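Local coordinates for protein polyketide biosynthesis 3-hydroxy-3-methylglutaryl-ACP synthase PksG (Bacillus subtilis, PDB 4YXT) that catalyses the aldol condensation of acetyl-loaded acyl-carrier protein with a beta-ketothioester polyketide intermediate during biosynthesis of the antibiotic bacillaene, at residues 29-43 against 160-172. The protein carries 1 engineered substitution. Sequence-based numbering, arbitrary orientation.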
loop_
_atom_site.group_PDB
_atom_site.type_symbol
_atom_site.label_atom_id
_atom_site.label_comp_id
_atom_site.label_asym_id
_atom_site.label_seq_id
_atom_site.Cartn_x
_atom_site.Cartn_y
_atom_site.Cartn_z
ATOM N N LEU A 29 -31.244 18.673 11.697
ATOM C CA LEU A 29 -30.134 18.582 12.621
ATOM C C LEU A 29 -30.260 19.657 13.685
ATOM O O LEU A 29 -30.820 20.716 13.431
ATOM C CB LEU A 29 -28.812 18.729 11.877
ATOM C CG LEU A 29 -28.504 17.669 10.816
ATOM C CD1 LEU A 29 -27.065 17.785 10.335
ATOM C CD2 LEU A 29 -28.775 16.257 11.338
ATOM N N ASP A 30 -29.737 19.380 14.873
ATOM C CA ASP A 30 -29.620 20.397 15.896
ATOM C C ASP A 30 -28.740 21.469 15.313
ATOM O O ASP A 30 -27.629 21.191 14.894
ATOM C CB ASP A 30 -28.947 19.859 17.174
ATOM C CG ASP A 30 -28.648 20.966 18.177
ATOM O OD1 ASP A 30 -27.471 21.203 18.554
ATOM O OD2 ASP A 30 -29.608 21.641 18.588
ATOM N N THR A 31 -29.213 22.700 15.342
ATOM C CA THR A 31 -28.523 23.798 14.704
ATOM C C THR A 31 -27.114 23.956 15.209
ATOM O O THR A 31 -26.172 24.010 14.416
ATOM C CB THR A 31 -29.323 25.088 14.898
ATOM O OG1 THR A 31 -30.514 24.999 14.101
ATOM C CG2 THR A 31 -28.527 26.295 14.485
ATOM N N ALA A 32 -26.960 24.011 16.525
ATOM C CA ALA A 32 -25.652 24.225 17.120
ATOM C C ALA A 32 -24.671 23.093 16.765
ATOM O O ALA A 32 -23.492 23.341 16.564
ATOM C CB ALA A 32 -25.768 24.365 18.633
ATOM N N ARG A 33 -25.154 21.856 16.707
ATOM C CA ARG A 33 -24.270 20.751 16.394
ATOM C C ARG A 33 -23.788 20.862 14.972
ATOM O O ARG A 33 -22.596 20.770 14.731
ATOM C CB ARG A 33 -24.950 19.410 16.542
ATOM C CG ARG A 33 -23.982 18.281 16.295
ATOM C CD ARG A 33 -23.649 17.528 17.555
ATOM N NE ARG A 33 -24.691 16.547 17.816
ATOM C CZ ARG A 33 -24.601 15.234 17.618
ATOM N NH1 ARG A 33 -23.499 14.678 17.152
ATOM N NH2 ARG A 33 -25.648 14.467 17.909
ATOM N N PHE A 34 -24.716 21.056 14.043
ATOM C CA PHE A 34 -24.355 21.149 12.655
ATOM C C PHE A 34 -23.388 22.308 12.410
ATOM O O PHE A 34 -22.442 22.155 11.665
ATOM C CB PHE A 34 -25.573 21.324 11.764
ATOM C CG PHE A 34 -25.214 21.687 10.343
ATOM C CD1 PHE A 34 -24.798 20.696 9.445
ATOM C CD2 PHE A 34 -25.254 23.014 9.914
ATOM C CE1 PHE A 34 -24.466 21.018 8.139
ATOM C CE2 PHE A 34 -24.914 23.344 8.617
ATOM C CZ PHE A 34 -24.517 22.341 7.724
ATOM N N GLU A 35 -23.636 23.454 13.048
ATOM C CA GLU A 35 -22.854 24.673 12.805
ATOM C C GLU A 35 -21.460 24.522 13.386
ATOM O O GLU A 35 -20.499 25.136 12.922
ATOM C CB GLU A 35 -23.549 25.917 13.404
ATOM C CG GLU A 35 -24.841 26.312 12.699
ATOM C CD GLU A 35 -25.437 27.654 13.156
ATOM O OE1 GLU A 35 -26.566 27.971 12.726
ATOM O OE2 GLU A 35 -24.806 28.420 13.909
ATOM N N ASN A 36 -21.353 23.710 14.420
ATOM C CA ASN A 36 -20.064 23.442 15.032
ATOM C C ASN A 36 -19.145 22.571 14.188
ATOM O O ASN A 36 -17.967 22.671 14.323
ATOM C CB ASN A 36 -20.264 22.854 16.419
ATOM C CG ASN A 36 -20.592 23.931 17.443
ATOM O OD1 ASN A 36 -19.799 24.864 17.651
ATOM N ND2 ASN A 36 -21.762 23.817 18.085
ATOM N N LEU A 37 -19.680 21.736 13.316
ATOM C CA LEU A 37 -18.869 21.047 12.270
ATOM C C LEU A 37 -17.988 21.999 11.419
ATOM O O LEU A 37 -16.803 21.717 11.141
ATOM C CB LEU A 37 -19.790 20.329 11.321
ATOM C CG LEU A 37 -20.809 19.401 11.972
ATOM C CD1 LEU A 37 -21.660 18.776 10.884
ATOM C CD2 LEU A 37 -20.109 18.343 12.830
ATOM N N LEU A 38 -18.584 23.124 11.016
ATOM C CA LEU A 38 -17.943 24.157 10.202
ATOM C C LEU A 38 -17.775 23.690 8.767
ATOM O O LEU A 38 -16.698 23.799 8.200
ATOM C CB LEU A 38 -16.582 24.584 10.779
ATOM C CG LEU A 38 -16.459 25.152 12.193
ATOM C CD1 LEU A 38 -15.017 25.585 12.481
ATOM C CD2 LEU A 38 -17.376 26.316 12.515
ATOM N N MET A 39 -18.832 23.163 8.190
ATOM C CA MET A 39 -18.805 22.619 6.831
ATOM C C MET A 39 -19.862 23.307 5.957
ATOM O O MET A 39 -20.841 23.794 6.469
ATOM C CB MET A 39 -18.999 21.106 6.894
ATOM C CG MET A 39 -17.834 20.396 7.607
ATOM S SD MET A 39 -16.155 20.752 6.974
ATOM C CE MET A 39 -15.805 19.198 6.138
ATOM N N LYS A 40 -19.647 23.387 4.643
ATOM C CA LYS A 40 -20.603 24.103 3.768
ATOM C C LYS A 40 -20.991 23.304 2.574
ATOM O O LYS A 40 -22.124 23.348 2.178
ATOM C CB LYS A 40 -20.056 25.461 3.285
ATOM C CG LYS A 40 -19.360 26.296 4.353
ATOM C CD LYS A 40 -18.410 27.300 3.740
ATOM C CE LYS A 40 -19.141 28.549 3.250
ATOM N NZ LYS A 40 -18.156 29.611 2.825
ATOM N N GLU A 41 -20.053 22.597 1.965
ATOM C CA GLU A 41 -20.385 21.801 0.832
ATOM C C GLU A 41 -19.676 20.482 0.970
ATOM O O GLU A 41 -18.674 20.377 1.623
ATOM C CB GLU A 41 -19.949 22.501 -0.467
ATOM C CG GLU A 41 -20.477 23.925 -0.636
ATOM C CD GLU A 41 -19.683 24.743 -1.646
ATOM O OE1 GLU A 41 -18.440 24.614 -1.705
ATOM O OE2 GLU A 41 -20.291 25.543 -2.383
ATOM N N LYS A 42 -20.252 19.457 0.383
ATOM C CA LYS A 42 -19.533 18.207 0.186
ATOM C C LYS A 42 -19.624 17.854 -1.291
ATOM O O LYS A 42 -20.699 18.010 -1.891
ATOM C CB LYS A 42 -20.102 17.106 1.065
ATOM C CG LYS A 42 -21.570 16.730 0.821
ATOM C CD LYS A 42 -21.915 15.593 1.774
ATOM C CE LYS A 42 -23.140 14.815 1.323
ATOM N NZ LYS A 42 -23.181 13.507 2.043
ATOM N N ALA A 43 -18.505 17.425 -1.876
ATOM C CA ALA A 43 -18.529 16.767 -3.167
ATOM C C ALA A 43 -19.307 15.476 -3.080
ATOM O O ALA A 43 -19.278 14.805 -2.058
ATOM C CB ALA A 43 -17.110 16.467 -3.609
ATOM N N ASP A 160 -24.638 10.077 15.845
ATOM C CA ASP A 160 -23.315 10.179 15.258
ATOM C C ASP A 160 -23.397 10.117 13.722
ATOM O O ASP A 160 -22.774 10.948 13.046
ATOM C CB ASP A 160 -22.402 9.075 15.807
ATOM N N TRP A 161 -24.191 9.170 13.190
ATOM C CA TRP A 161 -24.284 8.913 11.736
ATOM C C TRP A 161 -25.032 10.005 10.989
ATOM O O TRP A 161 -24.791 10.244 9.805
ATOM C CB TRP A 161 -24.961 7.570 11.458
ATOM N N SER A 162 -25.952 10.665 11.685
ATOM C CA SER A 162 -26.683 11.823 11.139
ATOM C C SER A 162 -25.771 13.010 11.025
ATOM O O SER A 162 -25.885 13.821 10.088
ATOM C CB SER A 162 -27.850 12.208 12.040
ATOM O OG SER A 162 -28.900 11.257 11.959
ATOM N N TYR A 163 -24.874 13.133 11.989
ATOM C CA TYR A 163 -23.975 14.241 11.964
ATOM C C TYR A 163 -22.745 14.024 11.081
ATOM O O TYR A 163 -22.011 14.951 10.817
ATOM C CB TYR A 163 -23.695 14.710 13.386
ATOM C CG TYR A 163 -24.967 15.338 13.950
ATOM C CD1 TYR A 163 -25.270 16.684 13.725
ATOM C CD2 TYR A 163 -25.916 14.567 14.636
ATOM C CE1 TYR A 163 -26.442 17.245 14.220
ATOM C CE2 TYR A 163 -27.088 15.133 15.133
ATOM C CZ TYR A 163 -27.346 16.460 14.914
ATOM O OH TYR A 163 -28.511 17.015 15.385
ATOM N N ALA A 164 -22.567 12.819 10.569
ATOM C CA ALA A 164 -21.425 12.486 9.727
ATOM C C ALA A 164 -21.747 12.847 8.288
ATOM O O ALA A 164 -20.914 13.371 7.584
ATOM C CB ALA A 164 -21.119 10.994 9.826
ATOM N N GLU A 165 -22.988 12.593 7.885
ATOM C CA GLU A 165 -23.403 12.747 6.502
ATOM C C GLU A 165 -23.063 14.090 5.842
ATOM O O GLU A 165 -22.737 14.129 4.671
ATOM C CB GLU A 165 -24.891 12.532 6.425
ATOM C CG GLU A 165 -25.424 12.461 5.031
ATOM C CD GLU A 165 -26.953 12.599 4.989
ATOM O OE1 GLU A 165 -27.572 12.905 6.037
ATOM O OE2 GLU A 165 -27.512 12.410 3.891
ATOM N N PRO A 166 -23.156 15.197 6.581
ATOM C CA PRO A 166 -22.762 16.450 5.969
ATOM C C PRO A 166 -21.264 16.608 5.661
ATOM O O PRO A 166 -20.897 17.526 4.934
ATOM C CB PRO A 166 -23.190 17.503 7.018
ATOM C CG PRO A 166 -24.101 16.799 7.940
ATOM C CD PRO A 166 -23.611 15.401 7.963
ATOM N N SER A 167 -20.400 15.773 6.236
ATOM C CA SER A 167 -18.935 15.884 5.962
ATOM C C SER A 167 -18.373 14.741 5.084
ATOM O O SER A 167 -17.182 14.706 4.813
ATOM C CB SER A 167 -18.159 15.907 7.285
ATOM O OG SER A 167 -18.660 16.940 8.136
ATOM N N ALA A 168 -19.238 13.814 4.672
ATOM C CA ALA A 168 -18.835 12.580 4.059
ATOM C C ALA A 168 -18.567 12.823 2.584
ATOM O O ALA A 168 -19.457 12.640 1.764
ATOM C CB ALA A 168 -19.941 11.533 4.237
ATOM N N GLY A 169 -17.340 13.201 2.233
ATOM C CA GLY A 169 -17.048 13.584 0.866
ATOM C C GLY A 169 -16.415 12.617 -0.123
ATOM O O GLY A 169 -16.367 11.397 0.077
ATOM N N ALA A 170 -15.981 13.197 -1.237
ATOM C CA ALA A 170 -15.334 12.494 -2.332
ATOM C C ALA A 170 -14.325 13.458 -2.953
ATOM O O ALA A 170 -14.632 14.615 -3.212
ATOM C CB ALA A 170 -16.329 12.092 -3.386
ATOM N N GLY A 171 -13.130 12.991 -3.249
ATOM C CA GLY A 171 -12.099 13.906 -3.674
ATOM C C GLY A 171 -10.852 13.142 -3.996
ATOM O O GLY A 171 -10.777 11.946 -3.693
ATOM N N ALA A 172 -9.889 13.838 -4.614
ATOM C CA ALA A 172 -8.572 13.295 -4.863
ATOM C C ALA A 172 -7.635 14.437 -4.955
ATOM O O ALA A 172 -8.022 15.536 -5.375
ATOM C CB ALA A 172 -8.510 12.428 -6.125
HETATM O O HOH W 1 -18.502 19.145 4.289
#
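Tyr-163 puts its ring between Leu-29 and Arg-33, one on each face. Arg-33 CB lies 3.5 Å from Tyr-163 CE1. CG, anti to the backbone N (chi1 -176°), rests just past the CD1–CE1 edge of the ring. The bends at chi2 and chi3 carry the chain across the face to the CD2–CE2 side. NE stands over the middle of the ring. Arg-33 CZ stands 3.6 Å from the centroid of the Tyr-163 ring, toward CD2, in a cation-pi contact. NH2 reaches just past the CD2–CE2 edge, 3.2 Å from Tyr-163 CE2, and NH1 past the CG–CD2 edge. The guanidinium and ring planes are 21° apart, a flat stack. On the opposite face Leu-29 CD2 makes a CH-pi contact. At the ring edge, Asp-30 N donates to Tyr-163 OH (2.7 Å), and the N-H points almost straight at the oxygen. Asp-30 is also the N-cap of helix 31-37: its OD1 accepts from Arg-33 N.

Pro-166 packs beside this stack. Its CG meets Leu-29 CD1 tip to tip at 3.9 Å, and its CB touches the edge of the Phe-34 ring. Both segments belong to the N-terminal family region of this HMG-CoA synthase family member, in the thiolase-like superfamily. Segment 160-172 runs from a short, weakly bonded helix into strand 170-178 of the large mixed sheet. Segment 29-43 runs from helix 31-37 into edge strand 41-43 of a separate small sheet.

From that strand Lys-42 reaches across with an extended chain, and its NZ donates to Glu-165 O (2.7 Å). Tyr-367 OH also bonds to Lys-42 NZ and to Glu-165 OE2. A water donates to both Glu-41 O and Pro-166 O. Met-39 CG lies 3.6 Å from Ser-167 OG, and Phe-253 touches both side chains.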